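Local coordinates for probable branched-chain amino acid ABC transporter, amino acid binding protein (Thermus thermophilus, PDB 3LKB) that binds valine and probably delivers branched-chain amino acids to an ABC transporter for uptake into the cell, at residues Phe11-Ile16 against Ala61-Phe66; Tyr27-Glu32 against Tyr275-Asn280; Asp33-Ala38 against Phe49-Arg54. The protein carries 2 engineered substitutions. All blocks are in the same frame, centred on the assembly; numbering follows the deposited sequence.

Contact 1 of 3, residues Phe11-Ile16 against Ala61-Phe66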
loop_
_atom_site.group_PDB
_atom_site.type_symbol
_atom_site.label_atom_id
_atom_site.label_comp_id
_atom_site.label_asym_id
_atom_site.label_seq_id
_atom_site.Cartn_x
_atom_site.Cartn_y
_atom_site.Cartn_z
ATOM N N PHE A 11 4.720 12.405 -15.123
ATOM C CA PHE A 11 5.147 12.273 -13.750
ATOM C C PHE A 11 3.973 12.438 -12.774
ATOM O O PHE A 11 3.212 13.392 -12.837
ATOM C CB PHE A 11 6.321 13.232 -13.480
ATOM C CG PHE A 11 6.529 13.595 -12.021
ATOM C CD1 PHE A 11 7.344 12.814 -11.193
ATOM C CD2 PHE A 11 5.937 14.730 -11.485
ATOM C CE1 PHE A 11 7.570 13.169 -9.860
ATOM C CE2 PHE A 11 6.153 15.096 -10.179
ATOM C CZ PHE A 11 6.983 14.295 -9.353
ATOM N N TRP A 12 3.806 11.471 -11.887
ATOM C CA TRP A 12 2.819 11.570 -10.818
ATOM C C TRP A 12 3.554 11.363 -9.529
ATOM O O TRP A 12 4.501 10.550 -9.457
ATOM C CB TRP A 12 1.776 10.481 -10.994
ATOM C CG TRP A 12 0.754 10.373 -9.898
ATOM C CD1 TRP A 12 -0.372 11.090 -9.794
ATOM C CD2 TRP A 12 0.787 9.492 -8.743
ATOM N NE1 TRP A 12 -1.073 10.722 -8.663
ATOM C CE2 TRP A 12 -0.389 9.746 -8.000
ATOM C CE3 TRP A 12 1.707 8.555 -8.258
ATOM C CZ2 TRP A 12 -0.704 9.072 -6.829
ATOM C CZ3 TRP A 12 1.409 7.881 -7.075
ATOM C CH2 TRP A 12 0.194 8.136 -6.381
ATOM N N SER A 13 3.171 12.129 -8.521
ATOM C CA SER A 13 3.711 11.929 -7.162
ATOM C C SER A 13 2.533 11.864 -6.209
ATOM O O SER A 13 1.722 12.768 -6.188
ATOM C CB SER A 13 4.655 13.083 -6.771
ATOM O OG SER A 13 4.868 13.139 -5.373
ATOM N N GLY A 14 2.424 10.788 -5.438
ATOM C CA GLY A 14 1.308 10.599 -4.511
ATOM C C GLY A 14 1.570 9.414 -3.604
ATOM O O GLY A 14 2.686 8.862 -3.571
ATOM N N ALA A 15 0.558 9.072 -2.811
ATOM C CA ALA A 15 0.643 8.115 -1.731
ATOM C C ALA A 15 0.284 6.690 -2.181
ATOM O O ALA A 15 -0.876 6.262 -1.994
ATOM C CB ALA A 15 -0.297 8.534 -0.617
ATOM N N ILE A 16 1.268 5.974 -2.746
ATOM C CA ILE A 16 1.142 4.553 -3.065
ATOM C C ILE A 16 1.107 3.803 -1.716
ATOM O O ILE A 16 0.422 2.768 -1.567
ATOM C CB ILE A 16 2.321 4.079 -3.991
ATOM C CG1 ILE A 16 2.156 4.601 -5.415
ATOM C CG2 ILE A 16 2.303 2.596 -4.191
ATOM C CD1 ILE A 16 3.478 4.980 -6.056
ATOM N N ALA A 61 7.052 17.322 1.878
ATOM C CA ALA A 61 8.488 17.473 1.578
ATOM C C ALA A 61 9.019 16.477 0.552
ATOM O O ALA A 61 9.844 16.838 -0.329
ATOM C CB ALA A 61 9.337 17.422 2.862
ATOM N N ASN A 62 8.578 15.225 0.649
ATOM C CA ASN A 62 8.859 14.303 -0.437
ATOM C C ASN A 62 8.247 14.840 -1.747
ATOM O O ASN A 62 8.943 14.919 -2.755
ATOM C CB ASN A 62 8.431 12.849 -0.119
ATOM C CG ASN A 62 9.201 12.272 1.064
ATOM O OD1 ASN A 62 10.294 12.713 1.317
ATOM N ND2 ASN A 62 8.613 11.323 1.814
ATOM N N THR A 63 6.984 15.269 -1.729
ATOM C CA THR A 63 6.335 15.729 -2.967
ATOM C C THR A 63 7.074 16.915 -3.629
ATOM O O THR A 63 7.207 16.969 -4.851
ATOM C CB THR A 63 4.887 16.148 -2.709
ATOM O OG1 THR A 63 4.200 15.104 -2.010
ATOM C CG2 THR A 63 4.156 16.517 -4.030
ATOM N N GLN A 64 7.554 17.851 -2.814
ATOM C CA GLN A 64 8.249 19.016 -3.327
ATOM C C GLN A 64 9.561 18.586 -3.972
ATOM O O GLN A 64 9.926 19.072 -5.067
ATOM C CB GLN A 64 8.512 20.058 -2.203
ATOM C CG GLN A 64 9.011 21.456 -2.707
ATOM C CD GLN A 64 9.245 22.455 -1.580
ATOM O OE1 GLN A 64 8.388 22.614 -0.706
ATOM N NE2 GLN A 64 10.406 23.143 -1.597
ATOM N N ARG A 65 10.261 17.671 -3.304
ATOM C CA ARG A 65 11.558 17.241 -3.794
ATOM C C ARG A 65 11.313 16.531 -5.104
ATOM O O ARG A 65 11.997 16.792 -6.069
ATOM C CB ARG A 65 12.291 16.379 -2.777
ATOM C CG ARG A 65 13.714 15.880 -3.213
ATOM C CD ARG A 65 13.785 14.336 -3.509
ATOM N NE ARG A 65 13.399 13.543 -2.327
ATOM C CZ ARG A 65 14.250 12.899 -1.527
ATOM N NH1 ARG A 65 15.552 12.928 -1.789
ATOM N NH2 ARG A 65 13.802 12.224 -0.458
ATOM N N PHE A 66 10.303 15.676 -5.163
ATOM C CA PHE A 66 10.049 14.931 -6.404
ATOM C C PHE A 66 9.616 15.830 -7.567
ATOM O O PHE A 66 9.970 15.591 -8.711
ATOM C CB PHE A 66 9.009 13.862 -6.194
ATOM C CG PHE A 66 9.452 12.757 -5.288
ATOM C CD1 PHE A 66 10.805 12.413 -5.191
ATOM C CD2 PHE A 66 8.498 12.022 -4.538
ATOM C CE1 PHE A 66 11.213 11.389 -4.335
ATOM C CE2 PHE A 66 8.873 10.986 -3.706
ATOM C CZ PHE A 66 10.226 10.653 -3.586
#
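Thr63 OG1 and Ser13 OG converge on a single carboxylate oxygen: each is hydrogen-bonded to Asp56 OD2, so one acid ties the first turn of helix 60-72 to the end of strand 6-14. Thr63 OG1 is also hydrogen-bonded to Asn59 O, and two groups therefore grip it. The Thr63 methyl stands anti to its own backbone N while OG1 lies beside that N (chi1 -51°), which turns CG2 against the strand, 3.7 Å from Ser13 OG. The serine hydroxyl reaches a second group as well: it comes in near the plane of the Phe66 ring, at its edge, with OG 3.9 Å from Phe66 CD2. Strand 11-14 and helix 61-66 run nearly antiparallel, at 167°, with 8.7 Å between their axes, as expected for a helix packed on the parallel sheet of an alternating beta-alpha domain, here the N-terminal lobe of a periplasmic binding protein. Further along, the Phe11 and Phe66 side chains cross at about a right angle. Phe66 CB meets the edge of the Phe11 ring in plane, 3.8 Å from Phe11 CZ. The same CZ lies 3.3 Å from Phe66 O, placing the far end of the Phe11 ring against helix backbone as well as side chain. Both phenylalanines also touch Arg54 of the adjacent strand. Thr63 packs on Ala86 and Leu90 of helix 84-97, its side chain about 10 Å from the bound valine, and Asn62 ND2 is hydrogen-bonded to Gly276 O of the second subunit.

Contact 2 of 3, residues Tyr27-Glu32 against Tyr275-Asn280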
loop_
_atom_site.group_PDB
_atom_site.type_symbol
_atom_site.label_atom_id
_atom_site.label_comp_id
_atom_site.label_asym_id
_atom_site.label_seq_id
_atom_site.Cartn_x
_atom_site.Cartn_y
_atom_site.Cartn_z
ATOM N N TYR A 27 -4.940 4.621 -7.775
ATOM C CA TYR A 27 -4.702 5.804 -8.581
ATOM C C TYR A 27 -3.312 5.806 -9.258
ATOM O O TYR A 27 -3.201 6.045 -10.458
ATOM C CB TYR A 27 -4.809 7.040 -7.680
ATOM C CG TYR A 27 -4.936 8.344 -8.408
ATOM C CD1 TYR A 27 -6.154 9.012 -8.438
ATOM C CD2 TYR A 27 -3.846 8.927 -9.051
ATOM C CE1 TYR A 27 -6.301 10.235 -9.091
ATOM C CE2 TYR A 27 -3.981 10.161 -9.710
ATOM C CZ TYR A 27 -5.220 10.808 -9.725
ATOM O OH TYR A 27 -5.388 12.045 -10.352
ATOM N N GLY A 28 -2.261 5.572 -8.470
ATOM C CA GLY A 28 -0.910 5.570 -8.997
ATOM C C GLY A 28 -0.832 4.482 -10.040
ATOM O O GLY A 28 -0.297 4.677 -11.130
ATOM N N ALA A 29 -1.447 3.354 -9.736
ATOM C CA ALA A 29 -1.343 2.211 -10.614
ATOM C C ALA A 29 -1.964 2.532 -11.993
ATOM O O ALA A 29 -1.428 2.165 -13.042
ATOM C CB ALA A 29 -2.027 0.951 -9.932
ATOM N N ALA A 30 -3.110 3.206 -11.974
ATOM C CA ALA A 30 -3.802 3.586 -13.223
ATOM C C ALA A 30 -2.927 4.513 -14.051
ATOM O O ALA A 30 -2.881 4.390 -15.266
ATOM C CB ALA A 30 -5.154 4.231 -12.928
ATOM N N VAL A 31 -2.206 5.431 -13.410
ATOM C CA VAL A 31 -1.400 6.378 -14.192
ATOM C C VAL A 31 -0.301 5.580 -14.938
ATOM O O VAL A 31 -0.066 5.760 -16.125
ATOM C CB VAL A 31 -0.743 7.438 -13.298
ATOM C CG1 VAL A 31 0.228 8.237 -14.099
ATOM C CG2 VAL A 31 -1.756 8.326 -12.644
ATOM N N GLU A 32 0.371 4.693 -14.204
ATOM C CA GLU A 32 1.448 3.919 -14.761
ATOM C C GLU A 32 0.907 3.056 -15.886
ATOM O O GLU A 32 1.503 2.994 -16.945
ATOM C CB GLU A 32 2.084 3.042 -13.704
ATOM C CG GLU A 32 3.300 2.328 -14.235
ATOM C CD GLU A 32 4.142 1.665 -13.145
ATOM O OE1 GLU A 32 4.322 2.260 -12.038
ATOM O OE2 GLU A 32 4.633 0.541 -13.419
ATOM N N TYR A 275 -2.165 -5.857 -17.810
ATOM C CA TYR A 275 -0.941 -5.776 -16.993
ATOM C C TYR A 275 -1.054 -6.536 -15.661
ATOM O O TYR A 275 -0.286 -6.287 -14.720
ATOM C CB TYR A 275 -0.485 -4.307 -16.763
ATOM C CG TYR A 275 -0.327 -3.524 -18.052
ATOM C CD1 TYR A 275 0.621 -3.924 -19.028
ATOM C CD2 TYR A 275 -1.146 -2.417 -18.330
ATOM C CE1 TYR A 275 0.754 -3.245 -20.250
ATOM C CE2 TYR A 275 -1.017 -1.694 -19.542
ATOM C CZ TYR A 275 -0.067 -2.124 -20.508
ATOM O OH TYR A 275 0.070 -1.474 -21.703
ATOM N N GLY A 276 -2.025 -7.451 -15.592
ATOM C CA GLY A 276 -2.200 -8.368 -14.450
ATOM C C GLY A 276 -2.504 -7.699 -13.112
ATOM O O GLY A 276 -2.046 -8.161 -12.073
ATOM N N ARG A 277 -3.266 -6.604 -13.122
ATOM C CA ARG A 277 -3.641 -5.977 -11.860
ATOM C C ARG A 277 -4.581 -6.900 -11.104
ATOM O O ARG A 277 -5.320 -7.669 -11.726
ATOM C CB ARG A 277 -4.301 -4.603 -12.089
ATOM C CG ARG A 277 -3.347 -3.577 -12.674
ATOM C CD ARG A 277 -2.187 -3.388 -11.751
ATOM N NE ARG A 277 -1.431 -2.232 -12.180
ATOM C CZ ARG A 277 -0.384 -1.717 -11.556
ATOM N NH1 ARG A 277 0.076 -2.243 -10.406
ATOM N NH2 ARG A 277 0.199 -0.655 -12.098
ATOM N N PRO A 278 -4.548 -6.842 -9.762
ATOM C CA PRO A 278 -5.545 -7.608 -8.990
ATOM C C PRO A 278 -6.946 -7.089 -9.240
ATOM O O PRO A 278 -7.143 -5.875 -9.468
ATOM C CB PRO A 278 -5.165 -7.370 -7.537
ATOM C CG PRO A 278 -3.932 -6.531 -7.549
ATOM C CD PRO A 278 -3.560 -6.142 -8.924
ATOM N N GLU A 279 -7.912 -7.995 -9.167
ATOM C CA GLU A 279 -9.306 -7.677 -9.414
ATOM C C GLU A 279 -9.814 -6.434 -8.689
ATOM O O GLU A 279 -10.529 -5.609 -9.288
ATOM C CB GLU A 279 -10.212 -8.858 -9.081
ATOM C CG GLU A 279 -11.219 -9.076 -10.186
ATOM C CD GLU A 279 -10.540 -9.586 -11.482
ATOM O OE1 GLU A 279 -10.153 -10.790 -11.488
ATOM O OE2 GLU A 279 -10.389 -8.798 -12.479
ATOM N N ASN A 280 -9.437 -6.303 -7.419
ATOM C CA ASN A 280 -9.882 -5.176 -6.625
ATOM C C ASN A 280 -9.266 -3.825 -7.041
ATOM O O ASN A 280 -9.855 -2.798 -6.743
ATOM C CB ASN A 280 -9.739 -5.429 -5.106
ATOM C CG ASN A 280 -8.311 -5.283 -4.626
ATOM O OD1 ASN A 280 -7.467 -6.126 -4.898
ATOM N ND2 ASN A 280 -8.036 -4.191 -3.907
#
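The Arg277 guanidinium lies flat over the methyl of Ala29: CB sits 3.4 Å above its plane and over its centre. From there CB is close to several atoms of the group at once, among them Arg277 NH2 at 3.5 Å. NH2 also faces the helix backbone, 3.4 Å from Ala29 O. One turn on, Glu32 approaches the same flat group from another direction, its CB near the guanidinium plane at the edge and 4.4 Å from Arg277 NH2. The Glu32 carboxylate does not close on the arginine, since OE2 remains 4.8 Å from Arg277 NH2. The arginine chain bends at chi2 (-59°) and then runs extended, which carries the guanidinium from the loop across to helix 21-41. That loop begins with a Schellman motif: Gly276, at positive phi, is the C-prime residue ending helix 263-274, and Pro278 then takes the N-cap position of helix 279-282. Beyond Ala29 the charge is answered by Asp33, whose OD2 forms a salt bridge with Arg277 NE; Arg277 NH2 is bound to the same carboxylate. This two-pronged grip helps fix the rotation of the plane over the alanine. NH1 is hydrogen-bonded to Gln57 OE1 of the second subunit, so the side chain also serves the dimer interface. A leucine in place of Arg277 would probably leave the Asp33 carboxylate without its charge partner and the second subunit's Gln57 without this link. Tyr287 OH holds Asp33 OD2 as well, and Tyr287 packs on both Ala30 and Arg277.

Contact 3 of 3, residues Asp33-Ala38 against Phe49-Arg54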
loop_
_atom_site.group_PDB
_atom_site.type_symbol
_atom_site.label_atom_id
_atom_site.label_comp_id
_atom_site.label_asym_id
_atom_site.label_seq_id
_atom_site.Cartn_x
_atom_site.Cartn_y
_atom_site.Cartn_z
ATOM N N ASP A 33 -0.239 2.413 -15.653
ATOM C CA ASP A 33 -0.841 1.541 -16.663
ATOM C C ASP A 33 -1.257 2.242 -17.966
ATOM O O ASP A 33 -0.970 1.748 -19.064
ATOM C CB ASP A 33 -2.015 0.735 -16.074
ATOM C CG ASP A 33 -1.525 -0.310 -15.105
ATOM O OD1 ASP A 33 -0.284 -0.435 -15.031
ATOM O OD2 ASP A 33 -2.333 -0.966 -14.405
ATOM N N TYR A 34 -1.907 3.361 -17.803
ATOM C CA TYR A 34 -2.383 4.112 -18.947
ATOM C C TYR A 34 -1.212 4.607 -19.791
ATOM O O TYR A 34 -1.241 4.558 -21.028
ATOM C CB TYR A 34 -3.203 5.288 -18.458
ATOM C CG TYR A 34 -3.963 5.861 -19.608
ATOM C CD1 TYR A 34 -5.085 5.215 -20.037
ATOM C CD2 TYR A 34 -3.495 7.006 -20.222
ATOM C CE1 TYR A 34 -5.776 5.688 -21.118
ATOM C CE2 TYR A 34 -4.177 7.482 -21.317
ATOM C CZ TYR A 34 -5.298 6.822 -21.754
ATOM O OH TYR A 34 -5.957 7.286 -22.854
ATOM N N CYS A 35 -0.181 5.097 -19.089
ATOM C CA CYS A 35 0.997 5.594 -19.754
ATOM C C CYS A 35 1.662 4.475 -20.543
ATOM O O CYS A 35 2.204 4.696 -21.638
ATOM C CB CYS A 35 1.972 6.175 -18.748
ATOM S SG CYS A 35 3.364 7.084 -19.488
ATOM N N LYS A 36 1.579 3.269 -19.962
ATOM C CA LYS A 36 2.115 2.050 -20.552
ATOM C C LYS A 36 1.346 1.713 -21.810
ATOM O O LYS A 36 1.913 1.400 -22.855
ATOM C CB LYS A 36 1.968 0.905 -19.558
ATOM C CG LYS A 36 3.039 -0.162 -19.692
ATOM C CD LYS A 36 3.709 -0.466 -18.363
ATOM C CE LYS A 36 4.660 0.646 -17.959
ATOM N NZ LYS A 36 5.374 0.325 -16.687
ATOM N N TRP A 37 -0.001 1.764 -21.695
ATOM C CA TRP A 37 -0.921 1.601 -22.822
ATOM C C TRP A 37 -0.755 2.683 -23.920
ATOM O O TRP A 37 -0.797 2.373 -25.088
ATOM C CB TRP A 37 -2.378 1.534 -22.331
ATOM C CG TRP A 37 -3.379 1.007 -23.328
ATOM C CD1 TRP A 37 -3.626 -0.317 -23.638
ATOM C CD2 TRP A 37 -4.319 1.766 -24.083
ATOM N NE1 TRP A 37 -4.657 -0.419 -24.557
ATOM C CE2 TRP A 37 -5.087 0.850 -24.853
ATOM C CE3 TRP A 37 -4.581 3.131 -24.200
ATOM C CZ2 TRP A 37 -6.082 1.266 -25.748
ATOM C CZ3 TRP A 37 -5.603 3.556 -25.097
ATOM C CH2 TRP A 37 -6.334 2.622 -25.859
ATOM N N ALA A 38 -0.527 3.939 -23.545
ATOM C CA ALA A 38 -0.193 4.969 -24.547
ATOM C C ALA A 38 0.968 4.544 -25.451
ATOM O O ALA A 38 0.904 4.716 -26.661
ATOM C CB ALA A 38 0.110 6.304 -23.883
ATOM N N PHE A 49 6.441 7.785 -23.956
ATOM C CA PHE A 49 6.294 8.288 -22.602
ATOM C C PHE A 49 7.260 7.583 -21.665
ATOM O O PHE A 49 7.345 6.357 -21.631
ATOM C CB PHE A 49 4.851 8.212 -22.082
ATOM C CG PHE A 49 3.897 9.150 -22.800
ATOM C CD1 PHE A 49 3.781 10.486 -22.418
ATOM C CD2 PHE A 49 3.133 8.696 -23.869
ATOM C CE1 PHE A 49 2.915 11.348 -23.081
ATOM C CE2 PHE A 49 2.257 9.550 -24.549
ATOM C CZ PHE A 49 2.142 10.872 -24.163
ATOM N N ASN A 50 8.022 8.391 -20.955
ATOM C CA ASN A 50 8.741 7.945 -19.801
ATOM C C ASN A 50 7.809 8.122 -18.558
ATOM O O ASN A 50 7.396 9.233 -18.167
ATOM C CB ASN A 50 10.027 8.768 -19.693
ATOM C CG ASN A 50 10.837 8.408 -18.502
ATOM O OD1 ASN A 50 10.983 7.240 -18.216
ATOM N ND2 ASN A 50 11.373 9.412 -17.783
ATOM N N CYS A 51 7.454 6.999 -17.969
ATOM C CA CYS A 51 6.464 6.985 -16.915
ATOM C C CYS A 51 7.113 7.053 -15.541
ATOM O O CYS A 51 7.754 6.121 -15.137
ATOM C CB CYS A 51 5.672 5.708 -16.973
ATOM S SG CYS A 51 4.483 5.747 -15.595
ATOM N N VAL A 52 6.954 8.160 -14.838
ATOM C CA VAL A 52 7.544 8.288 -13.548
ATOM C C VAL A 52 6.464 8.452 -12.480
ATOM O O VAL A 52 5.745 9.459 -12.440
ATOM C CB VAL A 52 8.569 9.395 -13.516
ATOM C CG1 VAL A 52 9.132 9.523 -12.127
ATOM C CG2 VAL A 52 9.671 9.099 -14.569
ATOM N N VAL A 53 6.354 7.421 -11.640
ATOM C CA VAL A 53 5.344 7.316 -10.605
ATOM C C VAL A 53 6.042 7.219 -9.261
ATOM O O VAL A 53 6.644 6.185 -8.965
ATOM C CB VAL A 53 4.488 6.058 -10.830
ATOM C CG1 VAL A 53 3.763 5.681 -9.560
ATOM C CG2 VAL A 53 3.498 6.304 -11.977
ATOM N N ARG A 54 5.974 8.294 -8.466
ATOM C CA ARG A 54 6.693 8.363 -7.177
ATOM C C ARG A 54 5.721 8.251 -6.008
ATOM O O ARG A 54 4.646 8.874 -5.990
ATOM C CB ARG A 54 7.460 9.697 -7.037
ATOM C CG ARG A 54 8.329 10.075 -8.245
ATOM C CD ARG A 54 9.799 10.002 -7.938
ATOM N NE ARG A 54 10.437 8.817 -8.484
ATOM C CZ ARG A 54 11.538 8.824 -9.246
ATOM N NH1 ARG A 54 12.135 9.965 -9.581
ATOM N NH2 ARG A 54 12.056 7.670 -9.649
#
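Cys35 CB, leaving helix 21-41 toward the strand, first meets Cys51, with Cys51 SG 4.1 Å away and Cys51 CB equally near. Its sulfur is anti to the backbone N (chi1 -170°) and so advances into the angle between Phe49 and Cys51. There Cys35 SG lies 3.7 Å from Cys51 CB and presses still more closely on Phe49 CB. Toward the ring it approaches obliquely, a cysteine sulfur-aromatic contact with SG 5.0 Å from the Phe49 centroid and 53° off the ring normal. The two thiol sulfurs, Cys35 SG and Cys51 SG, stay 4.3 Å apart, too far for a disulfide. One turn later, Ala38 CB rests 3.9 Å from Phe49 CD2 and equally close to CE2, so the aromatic ring takes up both helix residues. All these meetings are between apolar carbon and sulfur surfaces. Helix 33-38 runs at 168° to strand 49-54, their axes 8.5 Å apart, as in a beta-alpha-beta crossover whose helix packs back over its own strands. Strand 47-55 lies parallel to strand 6-14, whose Leu10 also touches Cys35, while Phe49 reaches Ile301 of helix 285-308. That helix receives Tyr34 as well, so it flanks helix 21-41 while also reaching the strand, and Trp37 packs on helix 263-274.

Overall arrangement
From the N terminus, strand 6-14 opens contact 1, and helix 21-41 follows with the first halves of contacts 2 and 3. The return through strand 47-55 closes contact 3, the shortest loop, and helix 60-72 then closes contact 1 around it. Contact 2 starts within that span but ends more than two hundred residues later, so it crosses contact 1 and also encloses contact 3. Trp12 joins the layers: its backbone pairs with Val52 and Arg54, while its side chain packs on Tyr27, Gly28 and Val31. Together the contacts tie helices on both faces of the sheet to a distant loop, and contacts 1 and 2 both reach the second subunit.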